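Local coordinates for protein putative sodium:solute symporter (Proteus mirabilis, PDB 5NV9) that couples the inward sodium gradient to the uptake of the sialic acid N-acetylneuraminic acid across the bacterial inner membrane, at residues A69-S74 / F287-G292; F116-R121 / Y360-K365; S125-L130 / G416-L421; W180-Q185 / V258-V263; T213-A218 / I291-F296. All coordinates share one frame; numbering follows the deposited sequence. Where two conformers were deposited one is given.

Interaction 1 (A69-S74 / F287-G292); sequences AKAYTS and FFFAIG
F289 turns its CG away from its own carbonyl carbon (chi1 -75°), and Y72 turns its CG away from its backbone N (chi1 -174°); these rotations lay one ring beside A71 and swing the other past G292. CD1 of F289 comes to 4.1 Å from CB of A71, the ring meeting that methyl obliquely. CB of A71 also sits 3.3 Å from the backbone O of F289 and 4.0 Å from CA of G292, wedged against the bare backbone of the second helix. G292 has no side chain, so CA of Y72 and CA of G292 come to 4.2 Å. In this LeuT-fold symporter the contact joins the end of helix 61-73 to helix 267-301 on the periplasmic side, the two short segments crossing at -44° with 7.1 Å between axes. Beyond F289, whose ring also meets that of W76, lies the bound sialic acid, about 6 Å from the F289 side chain. No hydrogen bond spans the pair, but CA of Y72 makes a CA-H...O contact of 3.5 Å with O of G292. CB and CD2 of Y72 also lie near O of G292, each at 3.7 Å, and the oxygen meets the ring obliquely.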
# COMPACT_ATOMS: atom_id res chain seq x y z
N ALA A 69 13.71 -9.01 -6.13
CA ALA A 69 14.16 -10.31 -5.59
C ALA A 69 13.37 -11.48 -6.18
O ALA A 69 13.92 -12.53 -6.47
CB ALA A 69 14.06 -10.32 -4.09
N LYS A 70 12.07 -11.24 -6.43
CA LYS A 70 11.19 -12.23 -6.96
C LYS A 70 11.51 -12.50 -8.45
O LYS A 70 11.59 -13.66 -8.86
CB LYS A 70 9.76 -11.78 -6.81
CG LYS A 70 8.74 -12.79 -7.33
CD LYS A 70 7.47 -12.73 -6.49
CE LYS A 70 7.54 -13.68 -5.30
NZ LYS A 70 7.50 -15.10 -5.77
N ALA A 71 11.78 -11.47 -9.25
CA ALA A 71 12.11 -11.73 -10.68
C ALA A 71 13.47 -12.43 -10.77
O ALA A 71 13.69 -13.26 -11.64
CB ALA A 71 12.12 -10.45 -11.47
N TYR A 72 14.42 -11.99 -9.91
CA TYR A 72 15.75 -12.61 -9.75
C TYR A 72 15.69 -14.17 -9.51
O TYR A 72 16.33 -14.95 -10.26
CB TYR A 72 16.52 -11.93 -8.62
CG TYR A 72 17.95 -12.44 -8.52
CD1 TYR A 72 18.23 -13.63 -7.88
CD2 TYR A 72 19.01 -11.75 -9.09
CE1 TYR A 72 19.51 -14.12 -7.80
CE2 TYR A 72 20.31 -12.21 -8.96
CZ TYR A 72 20.53 -13.41 -8.33
OH TYR A 72 21.78 -13.93 -8.24
N THR A 73 14.93 -14.58 -8.48
CA THR A 73 14.78 -15.97 -8.11
C THR A 73 13.76 -16.77 -8.94
O THR A 73 13.82 -17.99 -8.97
CB THR A 73 14.37 -16.09 -6.64
OG1 THR A 73 13.10 -15.47 -6.48
CG2 THR A 73 15.39 -15.40 -5.76
N SER A 74 12.81 -16.12 -9.58
CA SER A 74 11.79 -16.87 -10.32
C SER A 74 11.45 -16.23 -11.65
O SER A 74 12.17 -16.43 -12.62
CB SER A 74 10.51 -17.08 -9.47
OG SER A 74 9.94 -15.82 -9.19
N PHE A 287 9.65 -1.95 -14.49
CA PHE A 287 11.09 -1.69 -14.20
C PHE A 287 11.58 -2.46 -12.98
O PHE A 287 12.75 -2.89 -12.99
CB PHE A 287 11.45 -0.22 -14.11
CG PHE A 287 11.50 0.45 -15.44
CD1 PHE A 287 10.33 0.94 -16.03
CD2 PHE A 287 12.69 0.57 -16.12
CE1 PHE A 287 10.37 1.53 -17.28
CE2 PHE A 287 12.72 1.15 -17.38
CZ PHE A 287 11.56 1.63 -17.96
N PHE A 288 10.71 -2.70 -11.98
CA PHE A 288 11.12 -3.48 -10.81
C PHE A 288 11.37 -4.97 -11.18
O PHE A 288 12.32 -5.57 -10.70
CB PHE A 288 10.15 -3.29 -9.65
CG PHE A 288 10.23 -1.92 -9.05
CD1 PHE A 288 11.30 -1.58 -8.21
CD2 PHE A 288 9.31 -0.95 -9.35
CE1 PHE A 288 11.43 -0.28 -7.71
CE2 PHE A 288 9.45 0.36 -8.85
CZ PHE A 288 10.48 0.68 -8.00
N PHE A 289 10.54 -5.53 -12.04
CA PHE A 289 10.77 -6.88 -12.56
C PHE A 289 12.05 -6.87 -13.39
O PHE A 289 12.91 -7.73 -13.21
CB PHE A 289 9.57 -7.36 -13.41
CG PHE A 289 8.40 -7.75 -12.56
CD1 PHE A 289 8.36 -9.00 -11.99
CD2 PHE A 289 7.38 -6.83 -12.23
CE1 PHE A 289 7.29 -9.38 -11.18
CE2 PHE A 289 6.33 -7.21 -11.38
CZ PHE A 289 6.29 -8.49 -10.84
N ALA A 290 12.17 -5.88 -14.29
CA ALA A 290 13.32 -5.81 -15.18
C ALA A 290 14.61 -5.73 -14.40
O ALA A 290 15.61 -6.37 -14.78
CB ALA A 290 13.20 -4.71 -16.22
N ILE A 291 14.56 -5.03 -13.27
CA ILE A 291 15.71 -4.97 -12.38
C ILE A 291 16.19 -6.34 -11.84
O ILE A 291 17.40 -6.62 -11.88
CB ILE A 291 15.53 -3.94 -11.23
CG1 ILE A 291 15.63 -2.53 -11.79
CG2 ILE A 291 16.59 -4.11 -10.18
CD1 ILE A 291 14.90 -1.55 -10.89
N GLY A 292 15.26 -7.18 -11.35
CA GLY A 292 15.58 -8.54 -10.90
C GLY A 292 16.10 -9.41 -12.00
O GLY A 292 17.06 -10.11 -11.82

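Interaction 2 (F116-R121 / Y360-K365); sequences FDVRSR and YTRLSK. With PO4 (phosphate ion), chain F.
R362 reaches between V118 and R121, two residues on the same side of a helical turn, at the cytoplasmic face of the LeuT fold, where the start of helix 118-151 meets the chain leaving helix 328-361. Its CG lies anti to the backbone N (chi1 172°), and a bend at chi2 (61°) folds the guanidinium back over V118. There CG2 of V118 rests on one face of that group, offset toward the rim and 3.6 Å from NH2 of R362. The R121 chain instead runs extended from CG to NE, and its guanidinium receives CB of R362 over one face, again near the rim. The two guanidinium planes stand 73° apart, so the groups are not stacked. NH1 of R121 approaches the edge of the other group, 3.9 Å from NE of R362. E113 forms salt bridges with both arginines, and D358 takes NE of R121, which probably offsets the like charges. The closest approach is NH1 of R121 to CD of R362, at 3.5 Å.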
# COMPACT_ATOMS: atom_id res chain seq x y z
N PHE A 116 -25.78 -0.28 5.44
CA PHE A 116 -26.07 -1.34 6.37
C PHE A 116 -26.33 -0.78 7.77
O PHE A 116 -27.38 -0.12 8.02
CB PHE A 116 -24.91 -2.38 6.37
CG PHE A 116 -24.77 -3.13 5.06
CD1 PHE A 116 -25.87 -3.71 4.46
CD2 PHE A 116 -23.51 -3.27 4.45
CE1 PHE A 116 -25.74 -4.40 3.25
CE2 PHE A 116 -23.38 -3.98 3.28
CZ PHE A 116 -24.50 -4.54 2.66
N ASP A 117 -25.41 -0.98 8.69
CA ASP A 117 -25.53 -0.22 9.96
C ASP A 117 -24.14 -0.03 10.58
O ASP A 117 -23.13 -0.32 9.93
CB ASP A 117 -26.52 -0.91 10.90
CG ASP A 117 -26.03 -2.24 11.39
OD1 ASP A 117 -24.89 -2.60 11.10
OD2 ASP A 117 -26.81 -2.93 12.07
N VAL A 118 -24.09 0.46 11.82
CA VAL A 118 -22.87 0.76 12.49
C VAL A 118 -21.98 -0.46 12.77
O VAL A 118 -20.78 -0.31 12.92
CB VAL A 118 -23.15 1.57 13.79
CG1 VAL A 118 -23.70 0.70 14.91
CG2 VAL A 118 -21.93 2.34 14.23
N ARG A 119 -22.53 -1.66 12.79
CA ARG A 119 -21.71 -2.84 13.10
C ARG A 119 -20.76 -3.15 11.94
O ARG A 119 -19.63 -3.60 12.14
CB ARG A 119 -22.60 -4.08 13.49
CG ARG A 119 -23.48 -3.90 14.75
CD ARG A 119 -24.50 -5.03 14.92
NE ARG A 119 -25.49 -4.98 13.85
CZ ARG A 119 -26.44 -5.88 13.59
NH1 ARG A 119 -26.55 -6.96 14.35
NH2 ARG A 119 -27.27 -5.69 12.58
N SER A 120 -21.21 -2.95 10.72
CA SER A 120 -20.40 -3.23 9.60
C SER A 120 -19.36 -2.12 9.49
O SER A 120 -18.24 -2.39 9.08
CB SER A 120 -21.23 -3.23 8.31
OG SER A 120 -21.96 -4.44 8.13
N ARG A 121 -19.78 -0.89 9.77
CA ARG A 121 -18.86 0.23 9.68
C ARG A 121 -17.69 0.04 10.64
O ARG A 121 -16.56 0.13 10.23
CB ARG A 121 -19.59 1.54 9.92
CG ARG A 121 -18.73 2.71 10.33
CD ARG A 121 -19.60 3.94 10.34
NE ARG A 121 -18.79 5.14 10.53
CZ ARG A 121 -19.28 6.36 10.78
NH1 ARG A 121 -20.57 6.59 10.89
NH2 ARG A 121 -18.47 7.38 10.87
N TYR A 360 -14.26 8.65 17.16
CA TYR A 360 -14.44 9.85 17.93
C TYR A 360 -15.73 10.62 17.61
O TYR A 360 -16.46 11.01 18.49
CB TYR A 360 -13.21 10.77 17.71
CG TYR A 360 -13.25 12.07 18.46
CD1 TYR A 360 -13.32 12.10 19.85
CD2 TYR A 360 -13.18 13.31 17.76
CE1 TYR A 360 -13.35 13.33 20.54
CE2 TYR A 360 -13.24 14.52 18.44
CZ TYR A 360 -13.29 14.53 19.82
OH TYR A 360 -13.34 15.75 20.49
N THR A 361 -16.01 10.85 16.35
CA THR A 361 -17.21 11.58 16.01
C THR A 361 -18.43 10.65 16.18
O THR A 361 -19.41 10.99 16.84
CB THR A 361 -17.07 12.18 14.60
OG1 THR A 361 -15.93 13.05 14.55
CG2 THR A 361 -18.29 12.96 14.24
N ARG A 362 -18.34 9.44 15.68
CA ARG A 362 -19.55 8.64 15.59
C ARG A 362 -20.04 8.18 16.96
O ARG A 362 -21.24 8.00 17.19
CB ARG A 362 -19.32 7.43 14.68
CG ARG A 362 -20.47 6.44 14.68
CD ARG A 362 -21.75 7.10 14.18
NE ARG A 362 -22.82 6.13 14.10
CZ ARG A 362 -23.50 5.67 15.15
NH1 ARG A 362 -23.26 6.11 16.39
NH2 ARG A 362 -24.45 4.76 14.96
N LEU A 363 -19.10 7.91 17.84
CA LEU A 363 -19.41 7.39 19.13
C LEU A 363 -19.52 8.45 20.24
O LEU A 363 -19.78 8.09 21.35
CB LEU A 363 -18.39 6.29 19.49
CG LEU A 363 -18.43 5.15 18.48
CD1 LEU A 363 -17.34 4.11 18.71
CD2 LEU A 363 -19.79 4.48 18.55
N SER A 364 -19.34 9.73 19.95
CA SER A 364 -19.52 10.77 20.94
C SER A 364 -21.00 11.07 20.98
O SER A 364 -21.65 11.13 19.94
CB SER A 364 -18.78 12.07 20.58
OG SER A 364 -17.39 11.89 20.71
N LYS A 365 -21.50 11.31 22.18
CA LYS A 365 -22.89 11.61 22.36
C LYS A 365 -23.24 12.90 21.61
O LYS A 365 -24.16 12.93 20.77
CB LYS A 365 -23.21 11.71 23.85
CG LYS A 365 -24.68 11.83 24.11
CD LYS A 365 -25.05 11.31 25.48
CE LYS A 365 -26.47 11.75 25.80
NZ LYS A 365 -26.53 12.27 27.20
P PO4 F . -18.57 11.25 25.07
O1 PO4 F . -17.55 12.31 25.34
O2 PO4 F . -17.82 10.14 24.39
O3 PO4 F . -19.70 11.77 24.23
O4 PO4 F . -19.11 10.67 26.34

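Interaction 3 (S125-L130 / G416-L421); sequences SLSFML and GPMTGL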
# COMPACT_ATOMS: atom_id res chain seq x y z
N SER A 125 -13.67 -0.45 9.94
CA SER A 125 -12.80 0.60 10.40
C SER A 125 -11.69 0.09 11.37
O SER A 125 -10.51 0.43 11.22
CB SER A 125 -13.65 1.65 11.10
OG SER A 125 -12.89 2.78 11.40
N LEU A 126 -12.06 -0.74 12.35
CA LEU A 126 -11.12 -1.34 13.27
C LEU A 126 -10.17 -2.29 12.54
O LEU A 126 -8.96 -2.32 12.83
CB LEU A 126 -11.85 -2.05 14.41
CG LEU A 126 -12.65 -1.10 15.30
CD1 LEU A 126 -13.60 -1.86 16.17
CD2 LEU A 126 -11.75 -0.23 16.18
N SER A 127 -10.66 -3.04 11.56
CA SER A 127 -9.79 -3.93 10.80
C SER A 127 -8.76 -3.10 9.97
O SER A 127 -7.59 -3.47 9.87
CB SER A 127 -10.58 -4.81 9.85
OG SER A 127 -11.40 -5.73 10.54
N PHE A 128 -9.22 -1.98 9.39
CA PHE A 128 -8.36 -1.09 8.64
C PHE A 128 -7.27 -0.56 9.55
O PHE A 128 -6.09 -0.66 9.22
CB PHE A 128 -9.09 0.07 7.92
CG PHE A 128 -8.14 1.06 7.31
CD1 PHE A 128 -7.61 0.86 6.04
CD2 PHE A 128 -7.68 2.12 8.05
CE1 PHE A 128 -6.68 1.73 5.51
CE2 PHE A 128 -6.72 3.00 7.52
CZ PHE A 128 -6.24 2.83 6.25
N MSE A 129 -7.68 0.05 10.65
CA MSE A 129 -6.75 0.75 11.54
C MSE A 129 -5.69 -0.21 12.06
O MSE A 129 -4.50 0.09 12.03
CB MSE A 129 -7.52 1.41 12.65
CG MSE A 129 -8.26 2.59 12.08
SE MSE A 129 -9.01 3.65 13.57
CE MSE A 129 -10.56 2.49 13.91
N LEU A 130 -6.11 -1.39 12.51
CA LEU A 130 -5.16 -2.41 12.97
C LEU A 130 -4.29 -2.95 11.85
O LEU A 130 -3.12 -3.16 12.08
CB LEU A 130 -5.88 -3.56 13.66
CG LEU A 130 -6.57 -3.14 14.96
CD1 LEU A 130 -7.51 -4.23 15.45
CD2 LEU A 130 -5.53 -2.76 16.01
N GLY A 416 -10.22 -9.50 3.61
CA GLY A 416 -11.22 -10.19 2.83
C GLY A 416 -12.64 -9.80 3.24
O GLY A 416 -13.42 -9.29 2.43
N PRO A 417 -12.99 -10.03 4.52
CA PRO A 417 -14.37 -9.68 4.97
C PRO A 417 -14.67 -8.18 4.78
O PRO A 417 -15.77 -7.82 4.39
CB PRO A 417 -14.37 -10.11 6.45
CG PRO A 417 -13.27 -11.11 6.59
CD PRO A 417 -12.23 -10.72 5.56
N MSE A 418 -13.69 -7.29 5.02
CA MSE A 418 -13.97 -5.86 4.84
C MSE A 418 -14.37 -5.57 3.40
O MSE A 418 -15.33 -4.80 3.10
CB MSE A 418 -12.71 -5.16 5.35
CG MSE A 418 -12.65 -3.66 5.14
SE MSE A 418 -10.84 -3.00 5.63
CE MSE A 418 -10.35 -4.60 6.67
N THR A 419 -13.67 -6.20 2.47
CA THR A 419 -13.86 -5.96 1.05
C THR A 419 -15.17 -6.59 0.56
O THR A 419 -15.87 -6.03 -0.32
CB THR A 419 -12.71 -6.59 0.23
OG1 THR A 419 -11.45 -5.99 0.58
CG2 THR A 419 -12.97 -6.46 -1.23
N GLY A 420 -15.51 -7.76 1.11
CA GLY A 420 -16.80 -8.39 0.76
C GLY A 420 -18.01 -7.51 1.13
O GLY A 420 -19.03 -7.50 0.43
N LEU A 421 -17.93 -6.86 2.29
CA LEU A 421 -18.95 -5.97 2.73
C LEU A 421 -19.25 -4.90 1.72
O LEU A 421 -20.42 -4.61 1.53
CB LEU A 421 -18.63 -5.34 4.08
CG LEU A 421 -18.72 -6.25 5.31
CD1 LEU A 421 -18.02 -5.63 6.53
CD2 LEU A 421 -20.17 -6.53 5.68
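M418, a selenomethionine here, is the residue of 416-421 that faces F128 and S127 on the neighbouring helix. G416 and P417 precede it in the helix; P417 packs on F123 and S443, and the carbonyl of G416 accepts from S466. At M418 the chain stays extended to SE, with CG anti to the backbone N (chi1 173°), and then bends at chi3 (-17°). SE lies 4.2 Å from CB of F128; the placing of CE, modelled too close to S127, is doubtful. This is apolar contact between two transmembrane helices of the LeuT fold, 118-151 and 415-427, with CA of S127 and CA of M418 7.5 Å apart. The hydroxyl of S127 is engaged within its own helix, by O of F123. The F128 ring leads away from M418 to stack on H132, and the side chains of F128 and R135, a residue that binds sialic acid, are about 7 Å apart. Further along, OG1 of T419 hydrogen-bonds to O of G415, and L421 packs on S120 and F123 of helix 118-151.

Interaction 4 (W180-Q185 / V258-V263); sequences WTDVIQ and VQRYIV. With NA (sodium ion), chain C.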
# COMPACT_ATOMS: atom_id res chain seq x y z
N TRP A 180 1.39 16.02 -1.43
CA TRP A 180 2.49 16.68 -2.18
C TRP A 180 3.89 16.09 -1.93
O TRP A 180 4.64 15.94 -2.90
CB TRP A 180 2.43 18.16 -1.98
CG TRP A 180 1.27 18.80 -2.69
CD1 TRP A 180 0.22 19.41 -2.09
CD2 TRP A 180 1.03 18.91 -4.11
NE1 TRP A 180 -0.65 19.88 -3.01
CE2 TRP A 180 -0.19 19.60 -4.26
CE3 TRP A 180 1.73 18.53 -5.24
CZ2 TRP A 180 -0.73 19.89 -5.50
CZ3 TRP A 180 1.20 18.83 -6.46
CH2 TRP A 180 0.01 19.52 -6.59
N THR A 181 4.21 15.67 -0.70
CA THR A 181 5.32 14.74 -0.49
C THR A 181 5.28 13.42 -1.28
O THR A 181 6.32 12.96 -1.79
CB THR A 181 5.58 14.41 1.01
OG1 THR A 181 4.42 13.85 1.59
CG2 THR A 181 6.00 15.67 1.79
N ASP A 182 4.09 12.78 -1.34
CA ASP A 182 3.86 11.60 -2.15
C ASP A 182 4.17 11.82 -3.63
O ASP A 182 4.66 10.91 -4.27
CB ASP A 182 2.41 11.05 -2.12
CG ASP A 182 2.06 10.31 -0.86
OD1 ASP A 182 2.95 10.02 -0.04
OD2 ASP A 182 0.83 10.02 -0.65
N VAL A 183 3.89 13.01 -4.16
CA VAL A 183 4.11 13.31 -5.57
C VAL A 183 5.59 13.31 -5.84
O VAL A 183 6.07 12.74 -6.84
CB VAL A 183 3.49 14.67 -6.00
CG1 VAL A 183 3.91 15.11 -7.41
CG2 VAL A 183 1.97 14.65 -5.89
N ILE A 184 6.34 13.90 -4.92
CA ILE A 184 7.80 13.99 -5.09
C ILE A 184 8.36 12.58 -4.91
O ILE A 184 9.25 12.15 -5.65
CB ILE A 184 8.44 14.94 -4.03
CG1 ILE A 184 7.95 16.39 -4.21
CG2 ILE A 184 9.98 14.88 -4.09
CD1 ILE A 184 8.16 17.25 -2.96
N GLN A 185 7.85 11.87 -3.89
CA GLN A 185 8.40 10.55 -3.56
C GLN A 185 8.02 9.57 -4.62
O GLN A 185 8.82 8.74 -4.94
CB GLN A 185 7.94 10.06 -2.20
CG GLN A 185 8.47 10.93 -1.07
CD GLN A 185 7.69 10.81 0.18
OE1 GLN A 185 6.46 10.54 0.15
NE2 GLN A 185 8.41 10.89 1.32
N VAL A 258 -8.93 5.21 -0.94
CA VAL A 258 -10.26 5.76 -1.09
C VAL A 258 -10.29 7.22 -0.71
O VAL A 258 -10.98 8.03 -1.32
CB VAL A 258 -11.33 4.97 -0.26
CG1 VAL A 258 -12.66 5.67 -0.35
CG2 VAL A 258 -11.53 3.57 -0.80
N GLN A 259 -9.54 7.58 0.30
CA GLN A 259 -9.37 9.01 0.66
C GLN A 259 -8.94 9.92 -0.50
O GLN A 259 -9.36 11.09 -0.56
CB GLN A 259 -8.34 9.11 1.78
CG GLN A 259 -8.66 10.16 2.82
CD GLN A 259 -7.54 10.27 3.83
OE1 GLN A 259 -6.89 9.25 4.12
NE2 GLN A 259 -7.28 11.50 4.35
N ARG A 260 -8.12 9.41 -1.41
CA ARG A 260 -7.71 10.22 -2.58
C ARG A 260 -8.84 10.48 -3.57
O ARG A 260 -8.71 11.36 -4.39
CB ARG A 260 -6.54 9.60 -3.33
CG ARG A 260 -5.19 9.97 -2.78
CD ARG A 260 -4.78 9.11 -1.61
NE ARG A 260 -3.54 9.61 -1.01
CZ ARG A 260 -3.25 9.56 0.30
NH1 ARG A 260 -4.09 9.01 1.15
NH2 ARG A 260 -2.14 10.09 0.74
N TYR A 261 -9.93 9.71 -3.51
CA TYR A 261 -11.05 9.92 -4.40
C TYR A 261 -11.89 11.15 -4.06
O TYR A 261 -12.66 11.61 -4.90
CB TYR A 261 -11.98 8.68 -4.43
CG TYR A 261 -11.29 7.34 -4.82
CD1 TYR A 261 -10.09 7.28 -5.56
CD2 TYR A 261 -11.87 6.13 -4.45
CE1 TYR A 261 -9.51 6.04 -5.91
CE2 TYR A 261 -11.33 4.90 -4.83
CZ TYR A 261 -10.15 4.84 -5.53
OH TYR A 261 -9.68 3.55 -5.83
N ILE A 262 -11.78 11.64 -2.82
CA ILE A 262 -12.62 12.74 -2.32
C ILE A 262 -11.84 14.07 -2.13
O ILE A 262 -12.42 15.09 -1.74
CB ILE A 262 -13.38 12.29 -1.04
CG1 ILE A 262 -12.47 11.80 0.07
CG2 ILE A 262 -14.25 11.08 -1.37
CD1 ILE A 262 -12.04 12.86 1.03
N VAL A 263 -10.53 14.07 -2.38
CA VAL A 263 -9.76 15.31 -2.25
C VAL A 263 -9.83 16.23 -3.45
O VAL A 263 -9.41 17.42 -3.37
CB VAL A 263 -8.27 15.04 -1.92
CG1 VAL A 263 -8.13 14.35 -0.59
CG2 VAL A 263 -7.56 14.27 -3.00
NA NA C . 1.58 9.24 1.42
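D182 and R260 meet at the Na3 site, the second sodium position of this LeuT-fold symporter, where helix 155-203 faces the cytoplasmic loop between helices 255-258 and 267-301. The metal bonds come first. Both carboxylate oxygens of D182 chelate the sodium ion, OD1 at 2.1 Å and OD2 at 2.3 Å. The shell is completed by O of S342 and the hydroxyls of S345 and S346, all from helix 328-361, so the ion ties that helix to 155-203.

The ionic contact is looser. NH2 of R260 gives a weak hydrogen bond to OD2 of D182, 3.3 Å long with an angle of 133° at the hydrogen, as part of a salt bridge. The side chains cross at about a right angle, yet the carboxylate and guanidinium planes differ by 27°, and OD2 approaches the guanidinium obliquely. A bend at chi2 (83°) turns the R260 chain toward this oxygen.

Among neutral polar partners, the hydroxyl of S53 on helix 47-58 stands between the two charges, hydrogen-bonded to OD2 of D182 and to NE of R260. D182 and R260 are both buried, and OD2 meets the sodium, the arginine and the serine; the two positive charges would be expected to favour the ionised carboxylate. NH2 of R260 itself remains 3.9 Å from the sodium ion.

Interaction 5 (T213-A218 / I291-F296); sequences TTTAQA and IGSALF
T215 and S293 face each other where the periplasmic helix 207-217 lies against helix 267-301, with 6.5 Å between their CA atoms. Their meeting is one of van der Waals contact between small side chains: OG1 of T215 comes to 3.7 Å from CB of S293, and CG2 of T215 to 3.9 Å from OG of S293. With CG2 anti to the backbone N and OG1 beside it (chi1 -60°), the threonine presents both branches to the serine.

One turn along the second helix, an apolar contact joins T214 and F296. The methyl CG2 of T214 stands 4.2 Å from CE2 of the F296 ring and approaches it obliquely. Setting CG anti to the backbone N (chi1 161°) brings the F296 ring to helix 207-217; K220, in the loop that follows this helix, makes a cation-pi interaction with it.

Polar groups are satisfied elsewhere. OG1 of T214 and OG1 of T215 bond back to O of E210 and O of I211 in their own helix, while OG of S293 pairs with NE1 of W76. With no hydrogen bond between the segments, this periplasmic contact, away from the sodium and sialic-acid sites, rests on shape and methyl-to-ring packing.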
# COMPACT_ATOMS: atom_id res chain seq x y z
N THR A 213 17.57 -12.06 -23.64
CA THR A 213 17.81 -13.39 -24.22
C THR A 213 18.11 -14.40 -23.17
O THR A 213 17.52 -15.50 -23.19
CB THR A 213 18.97 -13.34 -25.22
OG1 THR A 213 18.45 -12.78 -26.41
CG2 THR A 213 19.51 -14.71 -25.58
N THR A 214 19.01 -14.03 -22.24
CA THR A 214 19.34 -14.92 -21.14
C THR A 214 18.09 -15.21 -20.27
O THR A 214 17.81 -16.38 -19.89
CB THR A 214 20.39 -14.32 -20.22
OG1 THR A 214 21.55 -14.00 -20.97
CG2 THR A 214 20.75 -15.30 -19.10
N THR A 215 17.34 -14.15 -19.98
CA THR A 215 16.14 -14.32 -19.20
C THR A 215 15.14 -15.20 -19.89
O THR A 215 14.53 -16.05 -19.24
CB THR A 215 15.50 -12.95 -18.79
OG1 THR A 215 16.42 -12.21 -18.02
CG2 THR A 215 14.32 -13.17 -17.96
N ALA A 216 14.91 -14.96 -21.18
CA ALA A 216 13.93 -15.75 -21.91
C ALA A 216 14.42 -17.22 -22.00
O ALA A 216 13.63 -18.14 -21.81
CB ALA A 216 13.66 -15.16 -23.29
N GLN A 217 15.71 -17.42 -22.19
CA GLN A 217 16.29 -18.78 -22.28
C GLN A 217 16.21 -19.55 -20.99
O GLN A 217 16.08 -20.78 -21.01
CB GLN A 217 17.78 -18.72 -22.67
CG GLN A 217 18.00 -18.76 -24.15
CD GLN A 217 19.47 -18.71 -24.49
OE1 GLN A 217 20.25 -18.11 -23.75
NE2 GLN A 217 19.88 -19.38 -25.58
N ALA A 218 16.35 -18.84 -19.85
CA ALA A 218 16.14 -19.48 -18.59
C ALA A 218 14.60 -19.66 -18.25
O ALA A 218 14.26 -20.10 -17.21
CB ALA A 218 16.88 -18.69 -17.48
N ILE A 291 14.56 -5.03 -13.27
CA ILE A 291 15.71 -4.97 -12.38
C ILE A 291 16.19 -6.34 -11.84
O ILE A 291 17.40 -6.62 -11.88
CB ILE A 291 15.53 -3.94 -11.23
CG1 ILE A 291 15.63 -2.53 -11.79
CG2 ILE A 291 16.59 -4.11 -10.18
CD1 ILE A 291 14.90 -1.55 -10.89
N GLY A 292 15.26 -7.18 -11.35
CA GLY A 292 15.58 -8.54 -10.90
C GLY A 292 16.10 -9.41 -12.00
O GLY A 292 17.06 -10.11 -11.82
N SER A 293 15.52 -9.34 -13.18
CA SER A 293 16.08 -10.05 -14.30
C SER A 293 17.48 -9.58 -14.72
O SER A 293 18.39 -10.39 -15.01
CB SER A 293 15.08 -9.94 -15.46
OG SER A 293 13.88 -10.58 -15.12
N ALA A 294 17.66 -8.26 -14.75
CA ALA A 294 18.99 -7.66 -14.99
C ALA A 294 20.02 -8.07 -14.01
O ALA A 294 21.14 -8.38 -14.42
CB ALA A 294 18.92 -6.14 -15.09
N LEU A 295 19.67 -8.09 -12.72
CA LEU A 295 20.63 -8.42 -11.69
C LEU A 295 21.04 -9.86 -11.75
O LEU A 295 22.17 -10.18 -11.38
CB LEU A 295 20.09 -8.14 -10.29
CG LEU A 295 19.98 -6.66 -9.89
CD1 LEU A 295 19.25 -6.48 -8.62
CD2 LEU A 295 21.32 -5.98 -9.79
N PHE A 296 20.07 -10.72 -12.12
CA PHE A 296 20.28 -12.12 -12.31
C PHE A 296 21.34 -12.35 -13.39
O PHE A 296 22.29 -13.13 -13.19
CB PHE A 296 18.97 -12.81 -12.68
CG PHE A 296 19.16 -14.12 -13.32
CD1 PHE A 296 19.53 -15.19 -12.57
CD2 PHE A 296 18.95 -14.27 -14.66
CE1 PHE A 296 19.74 -16.43 -13.14
CE2 PHE A 296 19.16 -15.51 -15.25
CZ PHE A 296 19.56 -16.59 -14.49

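In the fold
From the N terminus, 69-74 opens a loop that interaction 1 closes at 287-292, on the periplasmic side. The start of helix 118-151 with the residues just before it supplies 116-121, and the same helix 125-130; their loops close at 360-365 and 416-421, crossing each other and interaction 1. Interaction 4 is nested inside all three loops, nearest the sodium sites. Interaction 5 starts at 213-218, crosses interaction 4, is nested inside the loops of interactions 2 and 3, and ends on helix 267-301, sharing I291 and G292 with interaction 1; there the ring of Y72 touches F296. Interactions 2 and 5, one cytoplasmic and one periplasmic, lie on opposite sides of the chain's centre, their centres about 52 Å apart.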